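Local coordinates for protein chitinase A (Pteris ryukyuensis, PDB 4RL3) that probably hydrolyses the glycosidic bonds of chitin, this chain being the catalytic domain of a fern family 18 glycoside hydrolase, at residues L32-D37 with D120-H125; V3-I8 with V153-P158; I51-S56 with N112-D117; V89-T94 with S132-C137; N102-L107 with I142-A147. All coordinates share one frame; numbering follows the deposited sequence.

Contacts 1 and 2 lie near the centre of the chain, within the (beta/alpha)8 barrel. Contact 2 crosses its interior by a guanidinium-serine bond, while contact 1 sets a ring against a carboxylate and adds a Tyr-Asp hydrogen bond near the strand ends. Asp120 of contact 1 is hydrogen-bonded to Tyr7 and Ser155 of contact 2. Contacts 3, 4 and 5 belong to the outer layer. Contacts 3 and 4 are edge-to-face aromatic pairs between a loop and a helix; contact 3, partly buried, adds a hydrogen bond, whereas buried contact 4 has none across it. Contact 5 sets helix against helix through a valine between a glutamine and a leucine. Contacts 3 and 5 share helix 96-114, contacts 4 and 5 helix 131-147.

Contact 1 (L32-D37 with D120-H125); sequences LAFAID and DIDYEH
Phe34 brings the CE1-CZ side of its ring obliquely against the carboxylate of Asp122, its CE1 lying 3.1 Å from OD2 of Asp122 and its CZ 3.5 Å from the same oxygen. The ring and carboxylate planes are turned 32° apart, so neither group stacks squarely on the other. The two residues stand at the C-terminal ends of strands 27-36 and 118-123 of a TIM barrel. Segment 120-125 carries the DxDxE end of the family 18 signature, of which Asp120, Asp122 and Glu124 are the acidic positions. A bound acetate near Asp122 is consistent with a pocket here. The peptide bond between Ala33 and Phe34 is cis, a feature also known in related chitinases. Across this bond, CB of Ala33 lies over the centre of the Phe34 ring, 3.5 Å above its plane.

Farther up the strands the contact becomes a hydrogen bond. Tyr123 has its CG anti to the carbonyl carbon (chi1 -72°), which directs the phenol at Asp37 in the turn after strand 27-36. The other carboxylate oxygen of Asp37, OD2, is bonded to Trp99 NE1 on helix 96-114. Tyr123 OH donates to Asp37 OD1 over 2.7 Å, meeting that oxygen from above the carboxylate plane, 56° out of it.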
# COMPACT_ATOMS: atom_id res chain seq x y z
N LEU A 32 -5.77 -4.73 0.45
CA LEU A 32 -6.25 -5.20 1.74
C LEU A 32 -5.25 -4.85 2.82
O LEU A 32 -4.06 -5.14 2.68
CB LEU A 32 -6.48 -6.73 1.70
CG LEU A 32 -7.68 -7.16 0.87
CD1 LEU A 32 -7.65 -8.65 0.56
CD2 LEU A 32 -8.97 -6.76 1.58
N ALA A 33 -5.74 -4.26 3.91
CA ALA A 33 -4.89 -3.82 5.01
C ALA A 33 -5.44 -4.46 6.30
O ALA A 33 -6.56 -4.16 6.65
CB ALA A 33 -4.90 -2.30 5.10
N PHE A 34 -4.70 -5.32 7.01
CA PHE A 34 -3.31 -5.72 6.79
C PHE A 34 -3.15 -7.22 7.06
O PHE A 34 -3.90 -7.80 7.86
CB PHE A 34 -2.41 -4.99 7.79
CG PHE A 34 -2.32 -3.51 7.57
CD1 PHE A 34 -1.48 -3.00 6.59
CD2 PHE A 34 -3.07 -2.62 8.34
CE1 PHE A 34 -1.39 -1.65 6.38
CE2 PHE A 34 -2.98 -1.25 8.14
CZ PHE A 34 -2.14 -0.77 7.15
N ALA A 35 -2.14 -7.83 6.44
CA ALA A 35 -1.62 -9.11 6.91
C ALA A 35 -0.46 -8.79 7.83
O ALA A 35 0.36 -7.93 7.53
CB ALA A 35 -1.18 -9.99 5.74
N ILE A 36 -0.41 -9.45 8.98
CA ILE A 36 0.64 -9.19 9.96
C ILE A 36 1.13 -10.53 10.49
O ILE A 36 0.33 -11.42 10.81
CB ILE A 36 0.12 -8.34 11.14
CG1 ILE A 36 -0.74 -7.17 10.63
CG2 ILE A 36 1.28 -7.83 11.98
CD1 ILE A 36 -1.44 -6.39 11.72
N ASP A 37 2.45 -10.64 10.62
CA ASP A 37 3.09 -11.84 11.16
C ASP A 37 3.16 -11.75 12.68
O ASP A 37 4.24 -11.81 13.28
CB ASP A 37 4.47 -12.07 10.52
CG ASP A 37 5.42 -10.88 10.64
OD1 ASP A 37 4.97 -9.71 10.55
OD2 ASP A 37 6.63 -11.10 10.82
N ASP A 120 2.18 -5.38 -0.69
CA ASP A 120 2.64 -4.04 -0.40
C ASP A 120 3.34 -4.10 0.96
O ASP A 120 2.80 -4.68 1.90
CB ASP A 120 1.43 -3.09 -0.33
CG ASP A 120 1.80 -1.70 0.11
OD1 ASP A 120 2.53 -1.02 -0.63
OD2 ASP A 120 1.34 -1.27 1.19
N ILE A 121 4.52 -3.49 1.05
CA ILE A 121 5.31 -3.51 2.28
C ILE A 121 5.07 -2.23 3.07
O ILE A 121 5.44 -1.14 2.64
CB ILE A 121 6.82 -3.65 1.97
CG1 ILE A 121 7.08 -4.73 0.91
CG2 ILE A 121 7.59 -3.93 3.26
CD1 ILE A 121 6.60 -6.14 1.23
N ASP A 122 4.49 -2.37 4.26
CA ASP A 122 4.07 -1.21 5.06
C ASP A 122 4.46 -1.37 6.53
O ASP A 122 3.71 -0.99 7.42
CB ASP A 122 2.56 -0.98 4.92
CG ASP A 122 2.09 0.35 5.50
OD1 ASP A 122 2.87 1.33 5.47
OD2 ASP A 122 0.91 0.41 5.96
N TYR A 123 5.65 -1.92 6.77
CA TYR A 123 6.22 -1.87 8.11
C TYR A 123 6.74 -0.48 8.41
O TYR A 123 7.25 0.20 7.52
CB TYR A 123 7.36 -2.87 8.25
CG TYR A 123 6.91 -4.31 8.30
CD1 TYR A 123 6.48 -4.88 9.48
CD2 TYR A 123 6.96 -5.10 7.16
CE1 TYR A 123 6.10 -6.21 9.53
CE2 TYR A 123 6.57 -6.43 7.19
CZ TYR A 123 6.13 -6.98 8.37
OH TYR A 123 5.77 -8.31 8.38
N GLU A 124 6.63 -0.07 9.67
CA GLU A 124 7.17 1.24 10.06
C GLU A 124 7.95 1.27 11.37
O GLU A 124 8.49 2.31 11.73
CB GLU A 124 6.03 2.26 10.14
CG GLU A 124 5.11 2.08 11.32
CD GLU A 124 4.16 3.25 11.49
OE1 GLU A 124 2.97 3.06 11.19
OE2 GLU A 124 4.60 4.36 11.89
N HIS A 125 7.99 0.15 12.09
CA HIS A 125 8.70 0.08 13.37
C HIS A 125 9.86 -0.87 13.25
O HIS A 125 9.68 -2.05 12.95
CB HIS A 125 7.76 -0.37 14.48
CG HIS A 125 6.53 0.47 14.60
ND1 HIS A 125 6.56 1.74 15.12
CD2 HIS A 125 5.25 0.24 14.25
CE1 HIS A 125 5.35 2.26 15.09
NE2 HIS A 125 4.53 1.36 14.57

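Contact 2 (V3-I8 with V153-P158); sequences VFREYI and VASIAP
Arg5 starts towards Ser155 with CB directed across the bore of the barrel, and its CG leaves at an unusual chi1 of -30°, roughly anti to the carbonyl carbon. The side chain packs against Ile31, Met76 and Leu214, and a bend at chi3 (79°) turns the guanidinium. NE is hydrogen-bonded to His29 ND1. NH1 donates to Ser155 OG over 2.9 Å, nearly straight at 170° and in the guanidinium plane; Asn181 OD1 is a second partner of NH1. NH2 lies 3.9 Å from CG1 of Val153 and donates to a water, 2.8 Å from NH2, which in turn donates to Ser155 OG at 3.0 Å and only weakly to the backbone oxygen of Val153. The guanidinium is thus gripped on all three nitrogens, which fixes its rotation. Ser155 OG takes hydrogen bonds from Arg5 and the water and is also bonded to Asp120 of the DxDxE signature, which places Arg5 in a second shell behind Asp120 and probably helps to position it. Closer to the strand ends, Tyr7 OH lies 3.5 Å from CB of Ala157; its polar partners are Asp120 OD2 and Asn181 ND2. Strands 3-8 and 153-156 are not sheet neighbours: they face each other across the TIM barrel interior, with strands 27-36, 73-81 and 118-123 making up the wall between them along one way round.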
# COMPACT_ATOMS: atom_id res chain seq x y z
N VAL A 3 -2.37 4.29 -12.81
CA VAL A 3 -2.66 3.41 -11.67
C VAL A 3 -3.41 4.15 -10.56
O VAL A 3 -3.00 5.23 -10.14
CB VAL A 3 -1.36 2.80 -11.12
CG1 VAL A 3 -1.62 1.98 -9.85
CG2 VAL A 3 -0.70 1.95 -12.19
N PHE A 4 -4.51 3.58 -10.11
CA PHE A 4 -5.20 4.10 -8.93
C PHE A 4 -5.27 2.97 -7.92
O PHE A 4 -5.66 1.86 -8.27
CB PHE A 4 -6.61 4.59 -9.26
CG PHE A 4 -7.36 4.99 -8.03
CD1 PHE A 4 -7.06 6.19 -7.39
CD2 PHE A 4 -8.30 4.14 -7.46
CE1 PHE A 4 -7.71 6.55 -6.23
CE2 PHE A 4 -8.94 4.50 -6.30
CZ PHE A 4 -8.65 5.70 -5.68
N ARG A 5 -4.90 3.25 -6.67
CA ARG A 5 -4.95 2.24 -5.61
C ARG A 5 -5.69 2.73 -4.37
O ARG A 5 -5.63 3.92 -4.04
CB ARG A 5 -3.55 1.77 -5.22
CG ARG A 5 -2.54 1.82 -6.36
CD ARG A 5 -1.20 1.23 -5.97
NE ARG A 5 -1.20 -0.23 -6.00
CZ ARG A 5 -0.30 -1.00 -5.39
NH1 ARG A 5 0.67 -0.46 -4.66
NH2 ARG A 5 -0.40 -2.32 -5.48
N GLU A 6 -6.39 1.81 -3.72
CA GLU A 6 -7.25 2.10 -2.57
C GLU A 6 -6.97 1.08 -1.46
O GLU A 6 -7.28 -0.10 -1.61
CB GLU A 6 -8.72 2.01 -3.00
CG GLU A 6 -9.75 2.38 -1.92
CD GLU A 6 -10.03 3.86 -1.83
OE1 GLU A 6 -9.35 4.66 -2.51
OE2 GLU A 6 -10.93 4.22 -1.05
N TYR A 7 -6.39 1.54 -0.35
CA TYR A 7 -6.30 0.69 0.84
C TYR A 7 -7.68 0.44 1.42
O TYR A 7 -8.54 1.33 1.39
CB TYR A 7 -5.39 1.30 1.91
CG TYR A 7 -3.91 1.24 1.61
CD1 TYR A 7 -3.29 2.20 0.80
CD2 TYR A 7 -3.11 0.23 2.14
CE1 TYR A 7 -1.94 2.15 0.53
CE2 TYR A 7 -1.75 0.18 1.88
CZ TYR A 7 -1.17 1.13 1.07
OH TYR A 7 0.18 1.10 0.78
N ILE A 8 -7.91 -0.78 1.92
CA ILE A 8 -9.20 -1.13 2.49
C ILE A 8 -9.12 -2.28 3.50
O ILE A 8 -8.40 -3.25 3.28
CB ILE A 8 -10.19 -1.50 1.36
CG1 ILE A 8 -11.60 -1.83 1.91
CG2 ILE A 8 -9.68 -2.66 0.51
CD1 ILE A 8 -12.66 -1.81 0.85
N VAL A 153 2.46 -7.76 -8.90
CA VAL A 153 2.76 -6.38 -8.44
C VAL A 153 3.30 -6.40 -7.02
O VAL A 153 2.67 -6.96 -6.13
CB VAL A 153 1.51 -5.47 -8.49
CG1 VAL A 153 1.88 -4.02 -8.13
CG2 VAL A 153 0.84 -5.54 -9.86
N ALA A 154 4.47 -5.79 -6.82
CA ALA A 154 5.02 -5.54 -5.49
C ALA A 154 5.19 -4.04 -5.31
O ALA A 154 5.61 -3.34 -6.25
CB ALA A 154 6.34 -6.28 -5.28
N SER A 155 4.86 -3.57 -4.12
CA SER A 155 5.01 -2.16 -3.77
C SER A 155 5.53 -1.98 -2.36
O SER A 155 5.51 -2.91 -1.55
CB SER A 155 3.69 -1.40 -3.92
OG SER A 155 2.65 -1.95 -3.12
N ILE A 156 6.03 -0.78 -2.11
CA ILE A 156 6.47 -0.37 -0.79
C ILE A 156 5.71 0.90 -0.43
O ILE A 156 5.32 1.64 -1.33
CB ILE A 156 8.01 -0.14 -0.72
CG1 ILE A 156 8.48 0.84 -1.79
CG2 ILE A 156 8.73 -1.47 -0.88
CD1 ILE A 156 9.90 1.32 -1.56
N ALA A 157 5.52 1.14 0.86
CA ALA A 157 4.73 2.29 1.34
C ALA A 157 5.52 3.18 2.31
O ALA A 157 5.20 3.27 3.49
CB ALA A 157 3.44 1.79 1.98
N PRO A 158 6.57 3.86 1.81
CA PRO A 158 7.44 4.62 2.71
C PRO A 158 6.93 6.00 3.05
O PRO A 158 6.00 6.51 2.43
CB PRO A 158 8.73 4.74 1.91
CG PRO A 158 8.26 4.79 0.49
CD PRO A 158 7.10 3.84 0.44
O HOH W 1 1.41 -4.24 -4.54

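Contact 3 (I51-S56 with N112-D117); sequences IYWQNS and NQYHLD
Tyr114 OH is reached from the loop by Asn55, whose ND2 donates to it over 3.2 Å with an N-H...O angle of 161°. The hydroxyl lies in the plane of the amide, and CB of Asn55 also touches it, at 3.4 Å. Asn55 gets its amide there by placing CG between its backbone N and carbonyl carbon (chi1 66°). On the ring itself the contact is aromatic. Trp53 turns the benzo edge of its indole towards one face of Tyr114 in a T-shaped (edge-to-face) pair, the ring centroids 5.2 Å apart and the planes at 83°. CZ2 of Trp53 is the probing atom, 3.7 Å from CE2 of Tyr114. Ile51 brings its CD1 to CE1 of Tyr114 at 3.8 Å, while its CG2 branch lies over the centre of the Trp53 ring, so one isoleucine touches both aromatics. In the TIM barrel, segment 51-56 is the loop running from the short strand 50-51 to helix 60-69, and Tyr114 is near the C-terminal end of helix 96-114, where the chain turns through His115, of positive phi, towards strand 118-123. Asp117, which opens the DxxDxDxE signature, is held there by a salt bridge to Lys67 of helix 60-69. The indole has a polar tie of its own: Trp53 NE1 is hydrogen-bonded to Leu58 O farther along the loop.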
# COMPACT_ATOMS: atom_id res chain seq x y z
N ILE A 51 -4.32 -12.77 9.23
CA ILE A 51 -5.24 -11.82 8.62
C ILE A 51 -5.76 -10.82 9.62
O ILE A 51 -6.42 -11.20 10.60
CB ILE A 51 -6.42 -12.58 7.97
CG1 ILE A 51 -5.90 -13.48 6.84
CG2 ILE A 51 -7.47 -11.60 7.46
CD1 ILE A 51 -6.93 -14.44 6.29
N TYR A 52 -5.50 -9.54 9.36
CA TYR A 52 -6.01 -8.44 10.18
C TYR A 52 -6.69 -7.38 9.31
O TYR A 52 -6.53 -6.18 9.53
CB TYR A 52 -4.93 -7.86 11.09
CG TYR A 52 -4.41 -8.90 12.06
CD1 TYR A 52 -5.14 -9.26 13.20
CD2 TYR A 52 -3.20 -9.55 11.83
CE1 TYR A 52 -4.67 -10.21 14.07
CE2 TYR A 52 -2.73 -10.51 12.70
CZ TYR A 52 -3.46 -10.83 13.82
OH TYR A 52 -2.98 -11.79 14.69
N TRP A 53 -7.43 -7.84 8.31
CA TRP A 53 -8.50 -7.03 7.75
C TRP A 53 -9.82 -7.71 8.07
O TRP A 53 -9.84 -8.85 8.56
CB TRP A 53 -8.36 -6.82 6.24
CG TRP A 53 -8.56 -8.05 5.40
CD1 TRP A 53 -9.72 -8.51 4.85
CD2 TRP A 53 -7.53 -8.94 4.96
NE1 TRP A 53 -9.49 -9.64 4.10
CE2 TRP A 53 -8.15 -9.93 4.16
CE3 TRP A 53 -6.15 -9.00 5.16
CZ2 TRP A 53 -7.43 -10.97 3.57
CZ3 TRP A 53 -5.45 -10.03 4.57
CH2 TRP A 53 -6.08 -11.00 3.79
N GLN A 54 -10.91 -7.01 7.77
CA GLN A 54 -12.25 -7.53 8.06
C GLN A 54 -12.64 -8.60 7.05
O GLN A 54 -13.47 -8.36 6.16
CB GLN A 54 -13.27 -6.39 8.08
CG GLN A 54 -14.58 -6.81 8.72
CD GLN A 54 -15.57 -5.67 8.91
OE1 GLN A 54 -15.63 -4.72 8.12
NE2 GLN A 54 -16.38 -5.76 9.96
N ASN A 55 -12.04 -9.77 7.20
CA ASN A 55 -12.18 -10.83 6.20
C ASN A 55 -13.50 -11.59 6.25
O ASN A 55 -13.81 -12.35 5.32
CB ASN A 55 -11.01 -11.82 6.27
CG ASN A 55 -10.98 -12.62 7.57
OD1 ASN A 55 -11.18 -12.07 8.65
ND2 ASN A 55 -10.69 -13.90 7.47
N SER A 56 -14.30 -11.38 7.29
CA SER A 56 -15.68 -11.88 7.29
C SER A 56 -16.55 -11.13 6.27
O SER A 56 -17.57 -11.66 5.82
CB SER A 56 -16.30 -11.79 8.67
OG SER A 56 -16.47 -10.45 9.08
N ASN A 112 -3.18 -17.29 -2.80
CA ASN A 112 -3.97 -18.28 -3.50
C ASN A 112 -5.38 -18.41 -2.94
O ASN A 112 -6.33 -18.56 -3.71
CB ASN A 112 -3.25 -19.63 -3.50
CG ASN A 112 -2.06 -19.63 -4.43
OD1 ASN A 112 -2.02 -18.86 -5.40
ND2 ASN A 112 -1.09 -20.50 -4.16
N GLN A 113 -5.52 -18.31 -1.62
CA GLN A 113 -6.84 -18.41 -0.99
C GLN A 113 -7.76 -17.25 -1.37
O GLN A 113 -8.95 -17.46 -1.63
CB GLN A 113 -6.70 -18.45 0.54
CG GLN A 113 -8.03 -18.63 1.26
CD GLN A 113 -7.93 -18.50 2.76
OE1 GLN A 113 -6.87 -18.18 3.32
NE2 GLN A 113 -9.06 -18.71 3.44
N TYR A 114 -7.20 -16.04 -1.35
CA TYR A 114 -7.97 -14.81 -1.57
C TYR A 114 -7.89 -14.29 -3.02
O TYR A 114 -8.46 -13.23 -3.31
CB TYR A 114 -7.53 -13.73 -0.56
CG TYR A 114 -8.21 -13.91 0.78
CD1 TYR A 114 -7.76 -14.86 1.68
CD2 TYR A 114 -9.32 -13.14 1.14
CE1 TYR A 114 -8.40 -15.06 2.88
CE2 TYR A 114 -9.96 -13.33 2.35
CZ TYR A 114 -9.50 -14.28 3.22
OH TYR A 114 -10.15 -14.49 4.42
N HIS A 115 -7.27 -15.04 -3.93
CA HIS A 115 -7.23 -14.67 -5.36
C HIS A 115 -6.51 -13.33 -5.56
O HIS A 115 -6.93 -12.49 -6.34
CB HIS A 115 -8.64 -14.59 -5.95
CG HIS A 115 -9.58 -15.63 -5.44
ND1 HIS A 115 -9.42 -16.97 -5.70
CD2 HIS A 115 -10.68 -15.53 -4.65
CE1 HIS A 115 -10.39 -17.65 -5.12
NE2 HIS A 115 -11.17 -16.80 -4.47
N LEU A 116 -5.41 -13.15 -4.84
CA LEU A 116 -4.72 -11.86 -4.83
C LEU A 116 -3.67 -11.76 -5.93
O LEU A 116 -3.28 -12.76 -6.55
CB LEU A 116 -4.09 -11.61 -3.46
CG LEU A 116 -5.05 -11.70 -2.27
CD1 LEU A 116 -4.32 -11.45 -0.96
CD2 LEU A 116 -6.21 -10.73 -2.41
N ASP A 117 -3.16 -10.55 -6.12
CA ASP A 117 -2.29 -10.21 -7.24
C ASP A 117 -0.93 -9.67 -6.82
O ASP A 117 -0.07 -9.45 -7.67
CB ASP A 117 -2.99 -9.15 -8.09
CG ASP A 117 -4.24 -9.67 -8.75
OD1 ASP A 117 -4.08 -10.46 -9.70
OD2 ASP A 117 -5.36 -9.34 -8.30

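Contact 4 (V89-T94 with S132-C137); sequences VQFTAT and STFVSC
A T-shaped aromatic pair in a buried hydrophobic cluster joins Phe91, in the loop before helix 96-114, to Phe134 on helix 131-147. Phe134 presents its edge to the face of Phe91, with centroids 5.0 Å apart and planes at 84°. Its CD1 sits over the centre of the Phe91 ring, 3.6 Å from CD2. Phe91 swings out to this place with CG anti to its backbone N (chi1 -172°). In the barrel fold this is part of the connection from strand 73-81 to helix 96-114, lying by the C-terminal end of strand 118-123. Phe91 meets Tyr123, near the end of that strand, edge-to-face as well, while Trp99 closes in from helix 96-114. One turn along the helix from Phe134, Cys137 puts CB 3.6 Å from CZ of Phe91. Its SG makes a sulfur-aromatic contact at the ring edge, 5.2 Å from the centroid of Phe91. The chitinase has no disulfide bonds, and this thiol instead packs against carbon: CB of Ala93 lies 4.2 Å from SG.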
# COMPACT_ATOMS: atom_id res chain seq x y z
N VAL A 89 3.67 -2.81 15.57
CA VAL A 89 4.10 -3.93 14.75
C VAL A 89 5.59 -3.76 14.49
O VAL A 89 6.00 -3.18 13.49
CB VAL A 89 3.30 -4.02 13.44
CG1 VAL A 89 3.81 -5.17 12.58
CG2 VAL A 89 1.82 -4.20 13.72
N GLN A 90 6.40 -4.29 15.40
CA GLN A 90 7.85 -4.27 15.26
C GLN A 90 8.27 -5.35 14.28
O GLN A 90 7.94 -6.52 14.48
CB GLN A 90 8.52 -4.56 16.62
CG GLN A 90 8.35 -3.45 17.63
CD GLN A 90 9.13 -2.20 17.26
OE1 GLN A 90 9.95 -2.21 16.33
NE2 GLN A 90 8.88 -1.12 17.98
N PHE A 91 8.97 -4.97 13.22
CA PHE A 91 9.51 -6.00 12.35
C PHE A 91 10.51 -6.83 13.13
O PHE A 91 11.42 -6.28 13.76
CB PHE A 91 10.18 -5.43 11.10
CG PHE A 91 10.55 -6.50 10.11
CD1 PHE A 91 11.73 -7.22 10.25
CD2 PHE A 91 9.69 -6.83 9.08
CE1 PHE A 91 12.05 -8.23 9.37
CE2 PHE A 91 10.01 -7.83 8.19
CZ PHE A 91 11.19 -8.53 8.34
N THR A 92 10.36 -8.14 13.10
CA THR A 92 11.28 -9.00 13.84
C THR A 92 11.38 -10.40 13.24
O THR A 92 10.39 -10.98 12.77
CB THR A 92 10.92 -9.01 15.34
OG1 THR A 92 11.90 -9.75 16.08
CG2 THR A 92 9.56 -9.57 15.58
N ALA A 93 12.60 -10.93 13.23
CA ALA A 93 12.89 -12.20 12.60
C ALA A 93 13.78 -13.02 13.52
O ALA A 93 14.75 -12.50 14.08
CB ALA A 93 13.61 -11.99 11.28
N THR A 94 13.46 -14.30 13.67
CA THR A 94 14.30 -15.23 14.42
C THR A 94 15.65 -15.40 13.71
O THR A 94 16.71 -15.36 14.34
CB THR A 94 13.60 -16.60 14.56
OG1 THR A 94 12.38 -16.43 15.29
CG2 THR A 94 14.50 -17.61 15.29
N SER A 132 19.78 -3.81 7.59
CA SER A 132 20.24 -4.86 6.69
C SER A 132 19.36 -6.11 6.78
O SER A 132 19.06 -6.73 5.77
CB SER A 132 21.70 -5.23 6.98
OG SER A 132 22.58 -4.20 6.58
N THR A 133 18.97 -6.47 8.00
CA THR A 133 18.12 -7.64 8.21
C THR A 133 16.75 -7.43 7.57
O THR A 133 16.27 -8.29 6.86
CB THR A 133 17.99 -7.99 9.70
OG1 THR A 133 19.26 -8.44 10.18
CG2 THR A 133 16.94 -9.07 9.92
N PHE A 134 16.15 -6.26 7.82
CA PHE A 134 14.86 -5.93 7.21
C PHE A 134 14.93 -5.99 5.68
O PHE A 134 14.09 -6.61 5.04
CB PHE A 134 14.39 -4.54 7.66
CG PHE A 134 13.14 -4.06 6.97
CD1 PHE A 134 11.92 -4.67 7.21
CD2 PHE A 134 13.19 -3.00 6.07
CE1 PHE A 134 10.78 -4.23 6.57
CE2 PHE A 134 12.04 -2.53 5.45
CZ PHE A 134 10.84 -3.17 5.68
N VAL A 135 15.94 -5.35 5.10
CA VAL A 135 16.05 -5.29 3.66
C VAL A 135 16.23 -6.69 3.06
O VAL A 135 15.61 -7.02 2.05
CB VAL A 135 17.20 -4.34 3.24
CG1 VAL A 135 17.52 -4.47 1.76
CG2 VAL A 135 16.87 -2.89 3.60
N SER A 136 17.08 -7.50 3.68
CA SER A 136 17.28 -8.86 3.21
C SER A 136 15.98 -9.67 3.24
O SER A 136 15.64 -10.35 2.28
CB SER A 136 18.32 -9.56 4.07
OG SER A 136 18.59 -10.86 3.57
N CYS A 137 15.25 -9.58 4.34
CA CYS A 137 13.99 -10.32 4.48
C CYS A 137 12.99 -9.93 3.39
O CYS A 137 12.42 -10.78 2.70
CB CYS A 137 13.34 -10.07 5.85
SG CYS A 137 14.14 -10.95 7.21

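Contact 5 (N102-L107 with I142-A147); sequences NAVSSL and ITQLKA. With EDO (1,2-ethanediol), chain D.
Gln144 is the first residue of segment 142-147 to touch segment 102-107. Its CB is 3.9 Å from CG2 of Val104, and its chain, extended beyond CG, crosses the valine at about a right angle, with OE1 3.7 Å from both CG1 and CG2 of Val104. Next comes Leu145, with CG anti to its carbonyl carbon (chi1 -70°): CD2 slips past Val104, 4.2 Å from CG1 and 3.9 Å from the backbone O of Val104. These are neighbouring helices of the (beta/alpha)8 barrel, 96-114 and 131-147, on the two sides of strand 118-123 in sequence, and Val104 wedges between Gln144 and Leu145 to join them. Leu141, a turn earlier on the second helix, also lies against Val104. Beyond Leu145, Lys146 turns to the other side, where it makes a salt bridge with Asp178; its NZ also donates to both oxygens of a bound 1,2-ethanediol, O2 at 2.9 Å and O1 at 3.0 Å, a molecule probably from the crystallisation liquor.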
# COMPACT_ATOMS: atom_id res chain seq x y z
N ASN A 102 8.97 -18.67 6.01
CA ASN A 102 7.61 -18.53 6.51
C ASN A 102 6.79 -17.47 5.79
O ASN A 102 5.58 -17.65 5.58
CB ASN A 102 7.63 -18.22 8.01
CG ASN A 102 7.82 -19.46 8.86
OD1 ASN A 102 7.41 -20.56 8.49
ND2 ASN A 102 8.42 -19.28 10.03
N ALA A 103 7.44 -16.38 5.41
CA ALA A 103 6.74 -15.28 4.75
C ALA A 103 6.34 -15.67 3.33
O ALA A 103 5.20 -15.45 2.92
CB ALA A 103 7.62 -14.05 4.73
N VAL A 104 7.27 -16.23 2.57
CA VAL A 104 6.98 -16.64 1.19
C VAL A 104 5.85 -17.68 1.19
O VAL A 104 4.90 -17.56 0.41
CB VAL A 104 8.22 -17.19 0.47
CG1 VAL A 104 7.84 -17.78 -0.90
CG2 VAL A 104 9.26 -16.09 0.31
N SER A 105 5.96 -18.68 2.07
CA SER A 105 4.98 -19.77 2.10
C SER A 105 3.61 -19.30 2.60
O SER A 105 2.61 -19.56 1.96
CB SER A 105 5.48 -20.95 2.93
OG SER A 105 5.73 -20.59 4.28
N SER A 106 3.58 -18.62 3.74
CA SER A 106 2.30 -18.15 4.29
C SER A 106 1.60 -17.13 3.39
O SER A 106 0.38 -17.18 3.24
CB SER A 106 2.42 -17.63 5.71
OG SER A 106 3.15 -16.43 5.80
N LEU A 107 2.36 -16.22 2.77
CA LEU A 107 1.73 -15.26 1.85
C LEU A 107 1.32 -15.92 0.54
O LEU A 107 0.30 -15.55 -0.04
CB LEU A 107 2.62 -14.04 1.62
CG LEU A 107 2.70 -13.13 2.85
CD1 LEU A 107 3.80 -12.10 2.68
CD2 LEU A 107 1.37 -12.45 3.14
N ILE A 142 10.01 -10.57 -1.81
CA ILE A 142 9.47 -10.06 -3.08
C ILE A 142 10.07 -10.81 -4.27
O ILE A 142 9.36 -11.19 -5.21
CB ILE A 142 9.72 -8.54 -3.23
CG1 ILE A 142 8.92 -7.77 -2.19
CG2 ILE A 142 9.33 -8.08 -4.63
CD1 ILE A 142 9.31 -6.31 -2.07
N THR A 143 11.38 -11.03 -4.22
CA THR A 143 12.09 -11.68 -5.31
C THR A 143 11.56 -13.10 -5.52
O THR A 143 11.30 -13.52 -6.65
CB THR A 143 13.61 -11.70 -5.04
OG1 THR A 143 14.10 -10.35 -5.01
CG2 THR A 143 14.36 -12.50 -6.09
N GLN A 144 11.36 -13.83 -4.43
CA GLN A 144 10.82 -15.18 -4.52
C GLN A 144 9.37 -15.21 -5.01
O GLN A 144 9.01 -16.06 -5.82
CB GLN A 144 10.91 -15.91 -3.19
CG GLN A 144 12.30 -16.35 -2.80
CD GLN A 144 12.30 -17.38 -1.68
OE1 GLN A 144 11.45 -18.28 -1.64
NE2 GLN A 144 13.28 -17.30 -0.82
N LEU A 145 8.52 -14.31 -4.50
CA LEU A 145 7.13 -14.31 -4.96
C LEU A 145 7.04 -13.99 -6.45
O LEU A 145 6.17 -14.54 -7.13
CB LEU A 145 6.27 -13.34 -4.15
CG LEU A 145 6.00 -13.74 -2.70
CD1 LEU A 145 5.30 -12.60 -2.00
CD2 LEU A 145 5.18 -15.02 -2.56
N LYS A 146 7.92 -13.12 -6.95
CA LYS A 146 7.98 -12.82 -8.37
C LYS A 146 8.49 -14.02 -9.18
O LYS A 146 7.87 -14.40 -10.18
CB LYS A 146 8.84 -11.58 -8.64
CG LYS A 146 8.16 -10.27 -8.26
CD LYS A 146 7.05 -9.89 -9.20
CE LYS A 146 6.44 -8.54 -8.85
NZ LYS A 146 7.34 -7.41 -9.24
N ALA A 147 9.59 -14.61 -8.73
CA ALA A 147 10.20 -15.73 -9.46
C ALA A 147 9.26 -16.94 -9.49
O ALA A 147 9.19 -17.65 -10.51
CB ALA A 147 11.53 -16.11 -8.83
C1 EDO D . 8.00 -6.95 -12.97
O1 EDO D . 6.82 -6.87 -12.16
C2 EDO D . 9.23 -6.84 -12.08
O2 EDO D . 9.37 -8.01 -11.25